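Side-chain contacts in glutathione S-transferase (Acinetobacter baumannii, PDB 4MP4), which probably catalyses the attack of the glutathione thiol on electrophilic substrates: residues Q15-Y20 / R119-I124; Y20-F25 / V166-A171. All coordinates share one frame; numbering follows the deposited sequence.

Contact 1: residues Q15-Y20 / R119-I124; sequences QFLSPY and RPTDVI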
loop_
_atom_site.group_PDB
_atom_site.type_symbol
_atom_site.label_atom_id
_atom_site.label_comp_id
_atom_site.label_asym_id
_atom_site.label_seq_id
_atom_site.Cartn_x
_atom_site.Cartn_y
_atom_site.Cartn_z
ATOM N N GLN A 15 -3.624 -22.389 3.864
ATOM C CA GLN A 15 -2.387 -23.004 3.416
ATOM C C GLN A 15 -1.155 -22.202 3.810
ATOM O O GLN A 15 -0.049 -22.565 3.441
ATOM C CB GLN A 15 -2.408 -23.218 1.906
ATOM C CG GLN A 15 -3.015 -24.528 1.439
ATOM C CD GLN A 15 -3.190 -24.535 -0.058
ATOM O OE1 GLN A 15 -2.453 -25.213 -0.783
ATOM N NE2 GLN A 15 -4.148 -23.741 -0.541
ATOM N N PHE A 16 -1.357 -21.111 4.545
ATOM C CA PHE A 16 -0.259 -20.268 5.029
ATOM C C PHE A 16 0.667 -19.752 3.928
ATOM O O PHE A 16 1.855 -19.576 4.156
ATOM C CB PHE A 16 0.574 -21.022 6.061
ATOM C CG PHE A 16 -0.102 -21.187 7.378
ATOM C CD1 PHE A 16 -1.213 -22.029 7.508
ATOM C CD2 PHE A 16 0.364 -20.508 8.496
ATOM C CE1 PHE A 16 -1.857 -22.182 8.728
ATOM C CE2 PHE A 16 -0.268 -20.666 9.731
ATOM C CZ PHE A 16 -1.383 -21.502 9.844
ATOM N N LEU A 17 0.117 -19.512 2.742
ATOM C CA LEU A 17 0.893 -19.045 1.600
ATOM C C LEU A 17 0.976 -17.527 1.533
ATOM O O LEU A 17 1.767 -16.986 0.770
ATOM C CB LEU A 17 0.278 -19.547 0.291
ATOM C CG LEU A 17 0.186 -21.056 0.059
ATOM C CD1 LEU A 17 -0.325 -21.316 -1.330
ATOM C CD2 LEU A 17 1.545 -21.735 0.270
ATOM N N SER A 18 0.152 -16.841 2.316
ATOM C CA SER A 18 0.071 -15.391 2.245
ATOM C C SER A 18 1.328 -14.696 2.759
ATOM O O SER A 18 1.747 -14.922 3.886
ATOM C CB SER A 18 -1.139 -14.884 3.033
ATOM O OG SER A 18 -1.093 -13.476 3.155
ATOM N N PRO A 19 1.925 -13.828 1.933
ATOM C CA PRO A 19 3.105 -13.075 2.371
ATOM C C PRO A 19 2.742 -11.952 3.372
ATOM O O PRO A 19 3.576 -11.568 4.194
ATOM C CB PRO A 19 3.641 -12.492 1.058
ATOM C CG PRO A 19 2.380 -12.304 0.220
ATOM C CD PRO A 19 1.522 -13.497 0.551
ATOM N N TYR A 20 1.517 -11.439 3.309
ATOM C CA TYR A 20 1.111 -10.368 4.226
ATOM C C TYR A 20 0.686 -10.901 5.593
ATOM O O TYR A 20 0.939 -10.255 6.601
ATOM C CB TYR A 20 0.046 -9.470 3.577
ATOM C CG TYR A 20 0.433 -9.200 2.150
ATOM C CD1 TYR A 20 1.571 -8.455 1.851
ATOM C CD2 TYR A 20 -0.288 -9.754 1.104
ATOM C CE1 TYR A 20 1.963 -8.255 0.543
ATOM C CE2 TYR A 20 0.096 -9.559 -0.207
ATOM C CZ TYR A 20 1.218 -8.809 -0.482
ATOM O OH TYR A 20 1.600 -8.632 -1.783
ATOM N N ARG A 119 6.025 -15.671 -9.774
ATOM C CA ARG A 119 6.701 -16.413 -8.724
ATOM C C ARG A 119 5.905 -16.287 -7.440
ATOM O O ARG A 119 6.328 -15.594 -6.507
ATOM C CB ARG A 119 8.131 -15.897 -8.516
ATOM C CG ARG A 119 9.068 -16.067 -9.722
ATOM C CD ARG A 119 9.441 -17.537 -9.920
ATOM N NE ARG A 119 10.437 -17.742 -10.966
ATOM C CZ ARG A 119 10.151 -18.132 -12.207
ATOM N NH1 ARG A 119 8.891 -18.349 -12.569
ATOM N NH2 ARG A 119 11.130 -18.301 -13.088
ATOM N N PRO A 120 4.736 -16.953 -7.387
ATOM C CA PRO A 120 3.883 -16.862 -6.193
ATOM C C PRO A 120 4.557 -17.571 -5.025
ATOM O O PRO A 120 5.517 -18.314 -5.261
ATOM C CB PRO A 120 2.591 -17.575 -6.624
ATOM C CG PRO A 120 3.027 -18.519 -7.703
ATOM C CD PRO A 120 4.161 -17.827 -8.427
ATOM N N THR A 121 4.091 -17.356 -3.797
ATOM C CA THR A 121 4.763 -17.960 -2.636
ATOM C C THR A 121 4.775 -19.501 -2.636
ATOM O O THR A 121 5.520 -20.120 -1.888
ATOM C CB THR A 121 4.169 -17.479 -1.340
ATOM O OG1 THR A 121 2.761 -17.749 -1.348
ATOM C CG2 THR A 121 4.420 -15.980 -1.164
ATOM N N ASP A 122 3.946 -20.097 -3.482
ATOM C CA ASP A 122 3.973 -21.527 -3.783
ATOM C C ASP A 122 5.396 -22.005 -4.109
ATOM O O ASP A 122 5.789 -23.106 -3.729
ATOM C CB ASP A 122 3.046 -21.816 -4.982
ATOM C CG ASP A 122 1.643 -21.287 -4.774
ATOM O OD1 ASP A 122 1.436 -20.049 -4.815
ATOM O OD2 ASP A 122 0.728 -22.113 -4.572
ATOM N N VAL A 123 6.167 -21.180 -4.818
ATOM C CA VAL A 123 7.534 -21.559 -5.185
ATOM C C VAL A 123 8.479 -21.629 -3.977
ATOM O O VAL A 123 9.416 -22.444 -3.963
ATOM C CB VAL A 123 8.116 -20.674 -6.317
ATOM C CG1 VAL A 123 7.085 -20.508 -7.424
ATOM C CG2 VAL A 123 8.572 -19.321 -5.798
ATOM N N ILE A 124 8.203 -20.819 -2.952
ATOM C CA ILE A 124 8.971 -20.847 -1.704
ATOM C C ILE A 124 8.590 -22.044 -0.827
ATOM O O ILE A 124 9.452 -22.678 -0.223
ATOM C CB ILE A 124 8.766 -19.545 -0.873
ATOM C CG1 ILE A 124 9.221 -18.317 -1.662
ATOM C CG2 ILE A 124 9.460 -19.633 0.492
ATOM C CD1 ILE A 124 8.793 -17.010 -1.034
#

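Contact 2: residues Y20-F25 / V166-A171; sequences YAFTVF and VDAELA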
loop_
_atom_site.group_PDB
_atom_site.type_symbol
_atom_site.label_atom_id
_atom_site.label_comp_id
_atom_site.label_asym_id
_atom_site.label_seq_id
_atom_site.Cartn_x
_atom_site.Cartn_y
_atom_site.Cartn_z
ATOM N N TYR A 20 1.517 -11.439 3.309
ATOM C CA TYR A 20 1.111 -10.368 4.226
ATOM C C TYR A 20 0.686 -10.901 5.593
ATOM O O TYR A 20 0.939 -10.255 6.601
ATOM C CB TYR A 20 0.046 -9.470 3.577
ATOM C CG TYR A 20 0.433 -9.200 2.150
ATOM C CD1 TYR A 20 1.571 -8.455 1.851
ATOM C CD2 TYR A 20 -0.288 -9.754 1.104
ATOM C CE1 TYR A 20 1.963 -8.255 0.543
ATOM C CE2 TYR A 20 0.096 -9.559 -0.207
ATOM C CZ TYR A 20 1.218 -8.809 -0.482
ATOM O OH TYR A 20 1.600 -8.632 -1.783
ATOM N N ALA A 21 0.072 -12.087 5.624
ATOM C CA ALA A 21 -0.212 -12.763 6.891
ATOM C C ALA A 21 1.111 -13.090 7.556
ATOM O O ALA A 21 1.280 -12.883 8.760
ATOM C CB ALA A 21 -1.017 -14.047 6.680
ATOM N N PHE A 22 2.040 -13.619 6.761
ATOM C CA PHE A 22 3.394 -13.866 7.237
ATOM C C PHE A 22 3.971 -12.622 7.932
ATOM O O PHE A 22 4.476 -12.690 9.053
ATOM C CB PHE A 22 4.273 -14.315 6.069
ATOM C CG PHE A 22 5.750 -14.141 6.298
ATOM C CD1 PHE A 22 6.453 -15.033 7.093
ATOM C CD2 PHE A 22 6.441 -13.099 5.699
ATOM C CE1 PHE A 22 7.824 -14.890 7.285
ATOM C CE2 PHE A 22 7.808 -12.943 5.898
ATOM C CZ PHE A 22 8.503 -13.845 6.687
ATOM N N THR A 23 3.839 -11.484 7.274
ATOM C CA THR A 23 4.414 -10.226 7.738
ATOM C C THR A 23 3.839 -9.723 9.078
ATOM O O THR A 23 4.577 -9.223 9.942
ATOM C CB THR A 23 4.226 -9.171 6.648
ATOM O OG1 THR A 23 4.910 -9.608 5.465
ATOM C CG2 THR A 23 4.757 -7.831 7.087
ATOM N N VAL A 24 2.530 -9.872 9.255
ATOM C CA VAL A 24 1.884 -9.511 10.520
ATOM C C VAL A 24 2.232 -10.474 11.663
ATOM O O VAL A 24 2.463 -10.047 12.800
ATOM C CB VAL A 24 0.358 -9.406 10.366
ATOM C CG1 VAL A 24 -0.302 -9.107 11.708
ATOM C CG2 VAL A 24 0.012 -8.338 9.333
ATOM N N PHE A 25 2.265 -11.768 11.360
ATOM C CA PHE A 25 2.692 -12.783 12.325
ATOM C C PHE A 25 4.078 -12.442 12.843
ATOM O O PHE A 25 4.327 -12.504 14.067
ATOM C CB PHE A 25 2.714 -14.159 11.656
ATOM C CG PHE A 25 3.315 -15.261 12.501
ATOM C CD1 PHE A 25 4.680 -15.519 12.474
ATOM C CD2 PHE A 25 2.504 -16.084 13.265
ATOM C CE1 PHE A 25 5.231 -16.542 13.239
ATOM C CE2 PHE A 25 3.046 -17.110 14.025
ATOM C CZ PHE A 25 4.414 -17.345 14.001
ATOM N N VAL A 166 10.753 -4.659 7.463
ATOM C CA VAL A 166 10.974 -4.569 6.030
ATOM C C VAL A 166 12.081 -5.543 5.610
ATOM O O VAL A 166 12.135 -5.978 4.445
ATOM C CB VAL A 166 11.274 -3.109 5.562
ATOM C CG1 VAL A 166 11.352 -3.042 4.049
ATOM C CG2 VAL A 166 10.196 -2.164 6.033
ATOM N N ASP A 167 12.954 -5.910 6.553
ATOM C CA ASP A 167 13.944 -6.946 6.243
ATOM C C ASP A 167 13.221 -8.250 5.914
ATOM O O ASP A 167 13.565 -8.949 4.941
ATOM C CB ASP A 167 14.965 -7.158 7.368
ATOM C CG ASP A 167 15.910 -5.961 7.544
ATOM O OD1 ASP A 167 16.759 -5.712 6.634
ATOM O OD2 ASP A 167 15.805 -5.280 8.606
ATOM N N ALA A 168 12.189 -8.550 6.699
ATOM C CA ALA A 168 11.450 -9.790 6.517
ATOM C C ALA A 168 10.667 -9.754 5.192
ATOM O O ALA A 168 10.528 -10.781 4.509
ATOM C CB ALA A 168 10.530 -10.057 7.712
ATOM N N GLU A 169 10.194 -8.568 4.819
ATOM C CA GLU A 169 9.396 -8.406 3.603
ATOM C C GLU A 169 10.272 -8.515 2.351
ATOM O O GLU A 169 9.866 -9.108 1.351
ATOM C CB GLU A 169 8.643 -7.069 3.606
ATOM C CG GLU A 169 7.648 -6.890 4.744
ATOM C CD GLU A 169 7.195 -5.425 4.916
ATOM O OE1 GLU A 169 7.834 -4.535 4.327
ATOM O OE2 GLU A 169 6.209 -5.161 5.635
ATOM N N LEU A 170 11.472 -7.935 2.413
ATOM C CA LEU A 170 12.399 -7.965 1.292
ATOM C C LEU A 170 12.930 -9.377 1.086
ATOM O O LEU A 170 12.971 -9.870 -0.038
ATOM C CB LEU A 170 13.566 -6.992 1.517
ATOM C CG LEU A 170 14.633 -6.931 0.412
ATOM C CD1 LEU A 170 14.056 -6.402 -0.908
ATOM C CD2 LEU A 170 15.803 -6.069 0.844
ATOM N N ALA A 171 13.332 -10.024 2.174
ATOM C CA ALA A 171 13.799 -11.406 2.099
ATOM C C ALA A 171 12.770 -12.316 1.435
ATOM O O ALA A 171 13.124 -13.116 0.577
ATOM C CB ALA A 171 14.179 -11.947 3.473
#

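Contact 1: residues Q15-Y20 / R119-I124
Leu17 meets Thr121 and Asp122 where the turn ahead of helix 19-30, in the thioredoxin-like domain, faces segment 119-124 of the helical domain. Its backbone oxygen receives the one hydrogen bond of the contact: Thr121 OG1 donates to Leu17 O at a modelled 2.5 Å, very short, so the exact length is doubtful. Thr121 can reach the carbonyl because its OG1 stands between its own backbone N and carbonyl carbon (chi1 56°); its CG2 then also comes to 3.4 Å from Leu17 O. The side chain of Leu17 runs past the hydroxyl, with Leu17 CB 3.5 Å from Thr121 OG1. Farther out it crosses Asp122 at about a right angle, and Leu17 CD1 lies 3.5 Å from Asp122 OD2, a methyl against a carboxylate oxygen.

The Ser18 side chain starts out away from 119-124 and sits at the N-cap of helix 19-30, where Ser18 OG accepts a weak bond of 3.3 Å from Tyr20 N and a hydrogen bond from Ala21 N. Asp13 takes the backbone N-H groups of both Leu17 and Ser18 with its two carboxylate oxygens, which holds the turn from its own domain. Pro19 then crosses the Thr121 side chain at about a right angle, with Pro19 CD 4.2 Å from Thr121 CG2, while also touching Leu172 of helix 165-178.

The polar link thus uses a backbone acceptor, so on the turn's side it depends on the path of the main chain; Leu17 carbons pack against the hydroxyl and the carboxylate, the apolar share is Pro19 CD on the Thr121 methyl, and no charge pair spans the two segments.

Contact 2: residues Y20-F25 / V166-A171
The interface between the two domains of the glutathione transferase fold is formed here by two helices: helix 19-30, the first of the thioredoxin-like domain, and helix 165-178 of the all-helical domain, where, on the side turned from 20-25, Asp167 OD2 accepts from Ser164 N, as in the N-capping box known from this helix in glutathione transferases. Their backbones come closest at Thr23 and Glu169, whose CA atoms are 6.7 Å apart. No hydrogen bond joins the two segments; the contact is buried van der Waals packing.

Phe22 supplies one half. Swinging CG away from the backbone N (chi1 160°) carries the ring across to the other helix, where it arrives edge first: Phe22 CE2 is 3.7 Å from Ala168 O, which lies in the plane of the ring. The partly positive rim of the ring thus faces a carbonyl oxygen, and the same corner touches the alanine methyl, Phe22 CE2 to Ala168 CB being 4.4 Å. Trp204 of helix 199-215 meets the Phe22 ring edge-to-face.

Thr23 and Glu169 make the other half, crossing at about a right angle. The threonine points at the opposite helix, but Thr23 OG1 is bonded back to Pro19 O, one turn earlier, and it is the methyl that does most of the touching. Glu169 extends beyond CG, and its carboxylate passes the methyl on the way to its polar partner, Glu169 OE2 bonding Gln105 NE2. The aliphatic part of the glutamate rests on the threonine, with Glu169 CG 3.8 Å from Thr23 CG2, and Thr23 CG2 in turn lies 3.4 Å from Glu169 OE2.

In the fold
Both contacts join the thioredoxin-like domain to the helical domain through helix 19-30: contact 1 at the turn leading into it, contact 2 on its first turns. Their centres are about 11 Å apart, and contact 2 lies about 2 Å from the centre of the chain against about 10 Å for contact 1. Helix 165-178 ties them together, since it also supplies Arg176, which touches Thr121 and whose NE is bonded to Arg119 O. In this family the turn after the first strand commonly carries the active-site hydroxyl or thiol, so contact 1 probably borders the glutathione site, which holds no ligand in this apo structure.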